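Long-range contacts in paraflagellar rod component (Trypanosoma brucei, PDB 2Q0X), which is of unknown function but adopts the alpha/beta hydrolase fold and is named as a component of the paraflagellar rod: residues A[29-35]-A[68-74]; A[147-153]-A[208-212]; A[263-267]-A[279-283]; A[45-49]-A[186-191]. One frame throughout, in Å; residues are numbered along the deposited sequence.

From the N terminus, interaction 1 closes first: strand 26-33 pairs with strand 69-73 across a loop of 32 residues that holds strand 40-44 and helix 57-64. Interaction 4 starts inside that loop, at 45-49, and closes only at 186-191, so the two cross. Interaction 2 starts at 147-153, within the span of interaction 4, and ends beyond it at 208-212, so these cross as well. Interaction 3 follows in series, a short closure of 11 residues. Together they join the N-terminal part of the main sheet, the helical region between strands 135-143 and 227-232, and the last strand and helix. Interactions 1 and 4 also touch the second subunit.

Interaction 1. Residues A[29-35]-A[68-74]; sequences PVFMMNM and WAFVQVE
V30 and V71 meet diagonally across two antiparallel strands, and their CG1 methyls are only 3.5 Å apart, tighter than usual van der Waals contact. Both methyls stand anti to their own backbone N (chi1 -177° in V30, 179° in V71), which turns them toward each other on the same face of the sheet. V73 adds a CG2 methyl against CG2 of V30, and M35 curls its SD back to 3.4 Å from CB of A69. Beta-branched valine is favoured in strands and puts two short methyls close to the backbone, suiting this closely filled face.

Beneath the side chains, F31 and Q72 form one hydrogen-bonded pair and M33 and F70 the next; the bond from M33 N to F70 O is 2.8 Å long. On the face carrying F31, M33, F70 and Q72 the fit is less close. The Q72 amide lies beside the F31 ring, its NE2 at the ring edge 3.9 Å from CD1. A water there, 2.7 Å from both F31 O and F70 O, accepts from Q72 NE2, while Q72 OE1 takes the backbone N of L52. F31 also packs on L17 of the second subunit.

The contact opens out at its partly exposed end. N34, in the left-handed conformation (phi 62°) that asparagine adopts readily, reaches W68 O only through a second water, 3.1 Å from its ND2. Chemically, one face is held by apolar packing, whereas the other mixes apolar side chains with one amide and a water that, oriented by Q72 NE2, gives F31 O and F70 O a further hydrogen bond each.

Interaction 2. Residues A[147-153]-A[208-212]; sequences PENPLFT and CIRKE
R210 reaches straight into the turn formed by 147-153, and its guanidinium group is the centre of the contact. Nearly straight torsions from CG to NE (chi2 158°, chi3 174°) give it the length to span the gap from the end of helix 200-209. NH1 donates to F152 O at 2.9 Å, with that oxygen near the group's edge though tilted from its plane. NH2 makes three weak bonds: to F152 O at 3.1 Å, to P147 O at 3.0 Å and to E148 OE2 at 3.2 Å. E148 comes within range because its chain folds at chi2 (-50°), and the resulting salt bridge joins planes that stand almost perpendicular. CB of P147 sits over the centre of one guanidinium face, 3.8 Å from CZ, while CG of the same ring rests against CB of I209, 4.1 Å away. A rigid proline suits this double role.

The turn has its own supports: N149 OD1 accepts from L151 N in an Asx turn, and T153 caps helix 154-170 through G156 N. A Schellman motif, with K211 at positive phi, ends helix 200-209. The carbonyl oxygens of P147 and F152 thus solvate the cation, while E148 probably offsets part of its charge at this partly buried junction.

Interaction 3. Residues A[263-267]-A[279-283]; sequences SYFND and AESEH
The backbone leaving strand 260-264 turns across the start of helix 280-299, where CA of D267 comes within 4.8 Å of CA of A279, the N-cap residue. Two carboxylates, one from each segment, do most of the linking.

D267 OD1 accepts two hydrogen bonds. A279 N approaches at 2.8 Å, nearly straight, on the anti side and out of the carboxylate plane, and H283 NE2 comes at 2.7 Å to the syn lone pair. OD2 lies a little farther from the same nitrogen, in a weak second bond. An aspartate is short enough to serve the helix start and the imidazole together. Beyond it, OD2 also receives H141 NE2, and H283 ND1 is paired with the hydroxyl of Y56, engaging both ring nitrogens.

E282 reaches back from the helix with its chain extended beyond CG (chi2 175°). Its OE1 takes N266 N at 2.9 Å, again by the syn lone pair, while OE2 meets N266 ND2 in a bond whose very short length is doubtful. The longer glutamate suits this span. Between the two polar links lies F265: its CD2 is 3.7 Å from both E282 CB and H283 CD2. Its ring and that of H283 are oblique, their planes 65° apart.

Strand 260-264, the outermost of the main sheet within this chain, lies alongside strand 227-232. F265 and H283 both touch M230 of that neighbour, and the helix's first turn packs against M230 and F265. The contact thus joins the last strand of the main sheet to the C-terminal helix of this alpha/beta hydrolase fold.

Interaction 4. Residues A[45-49]-A[186-191]; sequences GGQTE and PITPAR
Q47 points its amide at the start of helix 189-193, using both ends of it. NE2 donates to T188 OG1 at 3.1 Å, almost straight (171°) and in the amide plane, while OE1 accepts from T188 N at 3.2 Å. T188 is the N-cap of that helix, its OG1 also accepting weakly from R191 N. Glutamine suits the place by offering donor and acceptor together. The R191 chain runs antiparallel alongside, its CG 3.4 Å from Q47 NE2. Next door, chi1 of 64° in T48 places CG2 anti to the carbonyl carbon, 3.5 Å from CB of P186, and leaves OG1 to meet a water.

One water donates to Q47 OE1 and P186 O; another donates to P186 O and lies 2.7 Å from T48 OG1; a third joins G45 O to R191 NH1. Farther out, S77 O takes a hydrogen bond from Q47 NE2, and D90 and Q120 hold the R191 guanidinium. I80 of the second subunit packs on Q47, T48 and T188.

A glycine-containing loop after strand 40-44, met by the start of helix 189-193, part of the helical insertion between strands 135-143 and 227-232, is consistent with the alpha/beta hydrolase fold, whose cap regions commonly enter there.

Interaction 1. Residues A[29-35]-A[68-74]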
# COMPACT_ATOMS: atom_id res chain seq x y z
N PRO A 29 -2.30 -7.60 0.11
CA PRO A 29 -3.62 -7.56 -0.47
C PRO A 29 -3.69 -7.84 -1.96
O PRO A 29 -2.84 -7.39 -2.74
CB PRO A 29 -4.07 -6.11 -0.23
CG PRO A 29 -3.16 -5.56 0.73
CD PRO A 29 -1.85 -6.26 0.52
N VAL A 30 -4.73 -8.56 -2.31
CA VAL A 30 -5.00 -8.97 -3.66
C VAL A 30 -6.47 -8.70 -3.92
O VAL A 30 -7.33 -9.15 -3.16
CB VAL A 30 -4.72 -10.50 -3.88
CG1 VAL A 30 -4.95 -10.87 -5.33
CG2 VAL A 30 -3.29 -10.90 -3.42
N PHE A 31 -6.75 -7.95 -4.97
CA PHE A 31 -8.12 -7.64 -5.37
C PHE A 31 -8.42 -8.34 -6.70
O PHE A 31 -7.79 -8.04 -7.71
CB PHE A 31 -8.30 -6.13 -5.54
CG PHE A 31 -9.70 -5.72 -5.82
CD1 PHE A 31 -10.05 -5.18 -7.04
CD2 PHE A 31 -10.69 -5.85 -4.83
CE1 PHE A 31 -11.37 -4.80 -7.28
CE2 PHE A 31 -11.98 -5.49 -5.08
CZ PHE A 31 -12.33 -4.95 -6.30
N MET A 32 -9.39 -9.26 -6.68
CA MET A 32 -9.81 -10.01 -7.87
C MET A 32 -11.17 -9.52 -8.40
O MET A 32 -12.10 -9.31 -7.63
CB MET A 32 -9.94 -11.48 -7.52
CG MET A 32 -8.82 -12.03 -6.64
SD MET A 32 -9.00 -13.78 -6.32
CE MET A 32 -10.46 -13.85 -5.32
N MET A 33 -11.29 -9.40 -9.72
CA MET A 33 -12.55 -9.04 -10.37
C MET A 33 -12.90 -10.08 -11.42
O MET A 33 -12.03 -10.53 -12.17
CB MET A 33 -12.45 -7.68 -11.06
CG MET A 33 -12.14 -6.57 -10.11
SD MET A 33 -11.67 -5.07 -10.96
CE MET A 33 -13.25 -4.57 -11.57
N ASN A 34 -14.17 -10.49 -11.44
CA ASN A 34 -14.71 -11.32 -12.52
C ASN A 34 -14.04 -12.68 -12.61
O ASN A 34 -13.59 -13.10 -13.67
CB ASN A 34 -14.62 -10.57 -13.85
CG ASN A 34 -15.30 -9.20 -13.78
OD1 ASN A 34 -16.42 -9.09 -13.27
ND2 ASN A 34 -14.60 -8.15 -14.22
N MET A 35 -14.02 -13.37 -11.47
CA MET A 35 -13.38 -14.67 -11.35
C MET A 35 -14.26 -15.80 -11.85
O MET A 35 -13.92 -16.96 -11.68
CB MET A 35 -13.00 -14.91 -9.88
CG MET A 35 -12.01 -13.90 -9.33
SD MET A 35 -10.41 -13.97 -10.17
CE MET A 35 -9.69 -15.45 -9.41
N TRP A 68 -11.37 -13.06 -19.40
CA TRP A 68 -10.30 -13.05 -18.40
C TRP A 68 -10.76 -12.36 -17.11
O TRP A 68 -11.40 -11.31 -17.16
CB TRP A 68 -9.06 -12.32 -18.94
CG TRP A 68 -8.34 -12.97 -20.12
CD1 TRP A 68 -8.67 -12.87 -21.44
CD2 TRP A 68 -7.15 -13.77 -20.07
NE1 TRP A 68 -7.78 -13.56 -22.20
CE2 TRP A 68 -6.82 -14.12 -21.39
CE3 TRP A 68 -6.32 -14.21 -19.04
CZ2 TRP A 68 -5.70 -14.90 -21.71
CZ3 TRP A 68 -5.22 -15.00 -19.36
CH2 TRP A 68 -4.92 -15.33 -20.69
N ALA A 69 -10.40 -12.93 -15.97
CA ALA A 69 -10.50 -12.22 -14.71
C ALA A 69 -9.40 -11.15 -14.70
O ALA A 69 -8.49 -11.19 -15.51
CB ALA A 69 -10.35 -13.17 -13.52
N PHE A 70 -9.54 -10.17 -13.81
CA PHE A 70 -8.56 -9.10 -13.64
C PHE A 70 -8.16 -9.08 -12.17
O PHE A 70 -9.01 -8.90 -11.30
CB PHE A 70 -9.11 -7.74 -14.09
CG PHE A 70 -8.04 -6.67 -14.23
CD1 PHE A 70 -7.99 -5.59 -13.35
CD2 PHE A 70 -7.07 -6.76 -15.22
CE1 PHE A 70 -7.01 -4.61 -13.45
CE2 PHE A 70 -6.08 -5.80 -15.31
CZ PHE A 70 -6.05 -4.72 -14.41
N VAL A 71 -6.88 -9.34 -11.90
CA VAL A 71 -6.36 -9.43 -10.55
C VAL A 71 -5.24 -8.41 -10.38
O VAL A 71 -4.41 -8.26 -11.28
CB VAL A 71 -5.79 -10.82 -10.23
CG1 VAL A 71 -5.23 -10.87 -8.79
CG2 VAL A 71 -6.87 -11.92 -10.42
N GLN A 72 -5.24 -7.75 -9.21
CA GLN A 72 -4.28 -6.70 -8.85
C GLN A 72 -3.66 -6.99 -7.51
O GLN A 72 -4.36 -7.35 -6.57
CB GLN A 72 -5.00 -5.37 -8.76
CG GLN A 72 -5.54 -4.89 -10.07
CD GLN A 72 -6.38 -3.64 -9.91
OE1 GLN A 72 -5.85 -2.53 -9.78
NE2 GLN A 72 -7.70 -3.82 -9.89
N VAL A 73 -2.35 -6.83 -7.41
CA VAL A 73 -1.62 -7.02 -6.16
C VAL A 73 -0.77 -5.78 -5.99
O VAL A 73 -0.26 -5.23 -6.97
CB VAL A 73 -0.73 -8.32 -6.18
CG1 VAL A 73 0.36 -8.27 -7.24
CG2 VAL A 73 -0.10 -8.62 -4.79
N GLU A 74 -0.62 -5.33 -4.75
CA GLU A 74 0.35 -4.29 -4.47
C GLU A 74 1.70 -4.90 -4.13
O GLU A 74 1.80 -5.71 -3.23
CB GLU A 74 -0.15 -3.36 -3.36
CG GLU A 74 -1.20 -2.39 -3.88
CD GLU A 74 -1.89 -1.57 -2.78
OE1 GLU A 74 -2.54 -0.55 -3.15
OE2 GLU A 74 -1.76 -1.97 -1.57
O HOH W 1 -8.63 -6.66 -9.85
O HOH W 2 -12.30 -8.93 -16.09

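Interaction 2. Residues A[147-153]-A[208-212]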
# COMPACT_ATOMS: atom_id res chain seq x y z
N PRO A 147 18.25 7.53 -24.63
CA PRO A 147 19.33 6.86 -23.88
C PRO A 147 20.51 7.76 -23.50
O PRO A 147 21.21 7.47 -22.52
CB PRO A 147 19.81 5.77 -24.84
CG PRO A 147 18.67 5.52 -25.74
CD PRO A 147 17.97 6.84 -25.90
N GLU A 148 20.70 8.84 -24.25
CA GLU A 148 21.76 9.81 -23.98
C GLU A 148 21.38 10.82 -22.90
O GLU A 148 22.17 11.70 -22.58
CB GLU A 148 22.19 10.52 -25.27
CG GLU A 148 22.70 9.56 -26.35
CD GLU A 148 23.75 8.57 -25.84
OE1 GLU A 148 24.68 9.01 -25.12
OE2 GLU A 148 23.64 7.35 -26.15
N ASN A 149 20.17 10.69 -22.36
CA ASN A 149 19.79 11.33 -21.10
C ASN A 149 20.86 11.05 -20.03
O ASN A 149 21.32 9.93 -19.92
CB ASN A 149 18.43 10.78 -20.68
CG ASN A 149 17.85 11.48 -19.48
OD1 ASN A 149 18.29 11.29 -18.34
ND2 ASN A 149 16.80 12.26 -19.73
N PRO A 150 21.26 12.07 -19.24
CA PRO A 150 22.39 11.86 -18.32
C PRO A 150 22.19 10.73 -17.28
O PRO A 150 23.18 10.26 -16.70
CB PRO A 150 22.53 13.22 -17.62
CG PRO A 150 21.21 13.89 -17.81
CD PRO A 150 20.71 13.43 -19.14
N LEU A 151 20.95 10.30 -17.05
CA LEU A 151 20.68 9.14 -16.21
C LEU A 151 21.11 7.81 -16.84
O LEU A 151 21.52 6.90 -16.13
CB LEU A 151 19.20 9.07 -15.87
CG LEU A 151 18.68 10.10 -14.87
CD1 LEU A 151 17.18 9.88 -14.67
CD2 LEU A 151 19.44 10.03 -13.53
N PHE A 152 21.03 7.71 -18.17
CA PHE A 152 21.23 6.44 -18.88
C PHE A 152 22.46 6.39 -19.79
O PHE A 152 22.70 5.39 -20.44
CB PHE A 152 19.95 6.06 -19.63
CG PHE A 152 18.78 5.88 -18.72
CD1 PHE A 152 18.72 4.79 -17.86
CD2 PHE A 152 17.75 6.81 -18.69
CE1 PHE A 152 17.69 4.61 -17.01
CE2 PHE A 152 16.69 6.66 -17.81
CZ PHE A 152 16.66 5.55 -16.97
N THR A 153 23.25 7.45 -19.82
CA THR A 153 24.58 7.36 -20.39
C THR A 153 25.41 6.36 -19.56
O THR A 153 25.13 6.15 -18.38
CB THR A 153 25.30 8.73 -20.35
OG1 THR A 153 25.46 9.14 -18.99
CG2 THR A 153 24.53 9.79 -21.13
N CYS A 208 18.52 -2.02 -27.12
CA CYS A 208 18.15 -2.09 -28.53
C CYS A 208 18.77 -0.94 -29.32
O CYS A 208 19.34 -1.16 -30.37
CB CYS A 208 16.63 -2.05 -28.73
SG CYS A 208 15.79 -3.62 -28.52
N ILE A 209 18.64 0.29 -28.83
CA ILE A 209 19.26 1.46 -29.48
C ILE A 209 20.79 1.35 -29.53
O ILE A 209 21.43 1.78 -30.50
CB ILE A 209 18.86 2.80 -28.77
CG1 ILE A 209 17.33 3.00 -28.72
CG2 ILE A 209 19.55 4.02 -29.43
CD1 ILE A 209 16.63 2.91 -30.07
N ARG A 210 21.38 0.76 -28.49
CA ARG A 210 22.84 0.59 -28.41
C ARG A 210 23.37 -0.77 -28.92
O ARG A 210 24.55 -1.08 -28.74
CB ARG A 210 23.30 0.80 -26.98
CG ARG A 210 23.41 2.25 -26.60
CD ARG A 210 23.35 2.41 -25.10
NE ARG A 210 23.60 3.79 -24.72
CZ ARG A 210 23.11 4.39 -23.64
NH1 ARG A 210 22.32 3.74 -22.80
NH2 ARG A 210 23.43 5.67 -23.41
N LYS A 211 22.50 -1.57 -29.54
CA LYS A 211 22.85 -2.89 -30.09
C LYS A 211 23.57 -3.80 -29.08
O LYS A 211 24.44 -4.60 -29.46
CB LYS A 211 23.65 -2.74 -31.39
CG LYS A 211 22.76 -2.48 -32.65
CD LYS A 211 22.84 -1.06 -33.24
CE LYS A 211 23.91 -0.92 -34.31
NZ LYS A 211 23.55 0.02 -35.43
N GLU A 212 23.21 -3.67 -27.81
CA GLU A 212 23.76 -4.50 -26.74
C GLU A 212 22.93 -5.76 -26.64
O GLU A 212 22.12 -5.91 -25.73
CB GLU A 212 23.76 -3.76 -25.41
CG GLU A 212 24.73 -2.61 -25.32
CD GLU A 212 24.32 -1.55 -24.30
OE1 GLU A 212 23.22 -1.65 -23.70
OE2 GLU A 212 25.11 -0.59 -24.11

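Interaction 3. Residues A[263-267]-A[279-283]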
# COMPACT_ATOMS: atom_id res chain seq x y z
N SER A 263 3.94 -1.84 -29.52
CA SER A 263 2.99 -0.76 -29.83
C SER A 263 3.35 0.50 -29.05
O SER A 263 3.84 0.43 -27.90
CB SER A 263 1.55 -1.16 -29.49
OG SER A 263 1.08 -2.22 -30.32
N TYR A 264 3.09 1.63 -29.70
CA TYR A 264 3.31 2.94 -29.14
C TYR A 264 1.97 3.60 -28.76
O TYR A 264 0.97 3.45 -29.46
CB TYR A 264 4.09 3.79 -30.15
CG TYR A 264 5.53 3.32 -30.27
CD1 TYR A 264 5.88 2.32 -31.18
CD2 TYR A 264 6.51 3.83 -29.44
CE1 TYR A 264 7.21 1.87 -31.27
CE2 TYR A 264 7.83 3.39 -29.52
CZ TYR A 264 8.18 2.42 -30.44
OH TYR A 264 9.48 2.00 -30.50
N PHE A 265 1.96 4.27 -27.61
CA PHE A 265 0.74 4.86 -27.05
C PHE A 265 0.91 6.35 -26.81
O PHE A 265 1.98 6.81 -26.40
CB PHE A 265 0.34 4.11 -25.77
CG PHE A 265 0.05 2.67 -26.04
CD1 PHE A 265 1.09 1.75 -26.20
CD2 PHE A 265 -1.25 2.23 -26.24
CE1 PHE A 265 0.83 0.44 -26.51
CE2 PHE A 265 -1.51 0.91 -26.55
CZ PHE A 265 -0.47 0.01 -26.67
N ASN A 266 -0.16 7.10 -27.05
CA ASN A 266 -0.15 8.55 -26.91
C ASN A 266 -0.45 8.97 -25.46
O ASN A 266 -1.20 9.90 -25.22
CB ASN A 266 -1.15 9.20 -27.89
CG ASN A 266 -0.85 8.84 -29.34
OD1 ASN A 266 0.21 9.15 -29.86
ND2 ASN A 266 -1.79 8.15 -29.99
N ASP A 267 0.16 8.27 -24.50
CA ASP A 267 0.09 8.61 -23.09
C ASP A 267 0.67 9.99 -22.87
O ASP A 267 1.66 10.34 -23.49
CB ASP A 267 0.91 7.61 -22.26
CG ASP A 267 0.34 6.20 -22.29
OD1 ASP A 267 -0.79 6.01 -22.77
OD2 ASP A 267 1.03 5.29 -21.84
N ALA A 279 -3.45 6.92 -22.62
CA ALA A 279 -4.37 6.93 -23.74
C ALA A 279 -5.30 5.74 -23.48
O ALA A 279 -5.08 4.63 -23.97
CB ALA A 279 -3.63 6.80 -25.05
N GLU A 280 -6.34 5.99 -22.67
CA GLU A 280 -7.14 4.94 -22.06
C GLU A 280 -7.71 3.97 -23.08
O GLU A 280 -7.61 2.75 -22.92
CB GLU A 280 -8.25 5.55 -21.20
CG GLU A 280 -7.72 6.34 -19.99
CD GLU A 280 -8.82 7.06 -19.21
OE1 GLU A 280 -9.53 7.93 -19.79
OE2 GLU A 280 -8.97 6.75 -18.01
N SER A 281 -8.29 4.52 -24.13
CA SER A 281 -8.93 3.73 -25.18
C SER A 281 -7.92 2.91 -25.98
O SER A 281 -8.24 1.81 -26.43
CB SER A 281 -9.67 4.68 -26.13
OG SER A 281 -11.02 4.29 -26.29
N GLU A 282 -6.74 3.48 -26.21
CA GLU A 282 -5.65 2.77 -26.90
C GLU A 282 -5.16 1.58 -26.08
O GLU A 282 -5.04 0.48 -26.62
CB GLU A 282 -4.47 3.71 -27.19
CG GLU A 282 -4.74 4.84 -28.20
CD GLU A 282 -3.54 5.79 -28.33
OE1 GLU A 282 -2.46 5.47 -27.76
OE2 GLU A 282 -3.66 6.84 -28.99
N HIS A 283 -4.90 1.78 -24.79
CA HIS A 283 -4.47 0.69 -23.89
C HIS A 283 -5.49 -0.44 -23.87
O HIS A 283 -5.13 -1.60 -24.04
CB HIS A 283 -4.29 1.17 -22.45
CG HIS A 283 -3.06 1.99 -22.21
ND1 HIS A 283 -2.24 1.79 -21.13
CD2 HIS A 283 -2.54 3.04 -22.89
CE1 HIS A 283 -1.25 2.67 -21.16
NE2 HIS A 283 -1.41 3.44 -22.22

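Interaction 4. Residues A[45-49]-A[186-191]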
# COMPACT_ATOMS: atom_id res chain seq x y z
N GLY A 45 2.70 -3.38 -10.38
CA GLY A 45 3.16 -2.07 -10.80
C GLY A 45 4.38 -1.60 -10.06
O GLY A 45 5.09 -2.37 -9.38
N GLY A 46 4.62 -0.30 -10.22
CA GLY A 46 5.65 0.38 -9.52
C GLY A 46 5.36 0.46 -8.03
O GLY A 46 4.24 0.20 -7.57
N GLN A 47 6.38 0.86 -7.29
CA GLN A 47 6.28 0.93 -5.84
C GLN A 47 5.31 2.00 -5.35
O GLN A 47 4.73 1.84 -4.29
CB GLN A 47 7.66 1.14 -5.23
CG GLN A 47 8.55 -0.08 -5.27
CD GLN A 47 9.98 0.21 -4.81
OE1 GLN A 47 10.78 0.79 -5.55
NE2 GLN A 47 10.31 -0.21 -3.60
N THR A 48 5.13 3.05 -6.15
CA THR A 48 4.21 4.14 -5.84
C THR A 48 2.89 4.01 -6.56
O THR A 48 2.09 4.94 -6.55
CB THR A 48 4.83 5.52 -6.19
OG1 THR A 48 5.05 5.61 -7.60
CG2 THR A 48 6.16 5.71 -5.45
N GLU A 49 2.65 2.88 -7.21
CA GLU A 49 1.38 2.60 -7.85
C GLU A 49 0.49 1.79 -6.90
O GLU A 49 0.92 0.77 -6.35
CB GLU A 49 1.58 1.87 -9.18
CG GLU A 49 2.17 2.77 -10.26
CD GLU A 49 2.29 2.09 -11.63
OE1 GLU A 49 2.82 0.97 -11.72
OE2 GLU A 49 1.89 2.72 -12.64
N PRO A 186 10.10 7.03 -9.07
CA PRO A 186 10.34 6.70 -7.66
C PRO A 186 10.69 5.23 -7.40
O PRO A 186 9.99 4.32 -7.86
CB PRO A 186 9.04 7.09 -6.96
CG PRO A 186 8.38 8.05 -7.87
CD PRO A 186 8.76 7.62 -9.26
N ILE A 187 11.78 5.01 -6.68
CA ILE A 187 12.35 3.68 -6.50
C ILE A 187 13.27 3.66 -5.27
O ILE A 187 13.98 4.65 -4.99
CB ILE A 187 13.13 3.24 -7.77
CG1 ILE A 187 13.58 1.77 -7.67
CG2 ILE A 187 14.33 4.16 -8.03
CD1 ILE A 187 13.89 1.12 -9.01
N THR A 188 13.25 2.55 -4.53
CA THR A 188 14.12 2.42 -3.37
C THR A 188 15.49 1.93 -3.81
O THR A 188 15.60 1.21 -4.80
CB THR A 188 13.53 1.48 -2.28
OG1 THR A 188 13.32 0.17 -2.81
CG2 THR A 188 12.23 2.02 -1.74
N PRO A 189 16.56 2.37 -3.11
CA PRO A 189 17.88 1.80 -3.40
C PRO A 189 17.90 0.26 -3.38
O PRO A 189 18.53 -0.36 -4.23
CB PRO A 189 18.78 2.39 -2.31
CG PRO A 189 18.10 3.67 -1.91
CD PRO A 189 16.61 3.42 -2.09
N ALA A 190 17.17 -0.34 -2.43
CA ALA A 190 17.11 -1.79 -2.31
C ALA A 190 16.55 -2.45 -3.56
O ALA A 190 16.96 -3.54 -3.91
CB ALA A 190 16.29 -2.19 -1.10
N ARG A 191 15.62 -1.80 -4.25
CA ARG A 191 15.10 -2.34 -5.51
C ARG A 191 16.14 -2.25 -6.65
O ARG A 191 16.23 -3.14 -7.47
CB ARG A 191 13.76 -1.69 -5.89
CG ARG A 191 12.57 -2.29 -5.14
CD ARG A 191 12.22 -3.70 -5.66
NE ARG A 191 11.86 -3.71 -7.09
CZ ARG A 191 10.66 -3.42 -7.58
NH1 ARG A 191 9.64 -3.09 -6.79
NH2 ARG A 191 10.46 -3.44 -8.89
O HOH W 3 7.77 -2.16 -8.55
O HOH W 4 9.68 1.70 -7.93
O HOH W 5 7.01 4.01 -8.43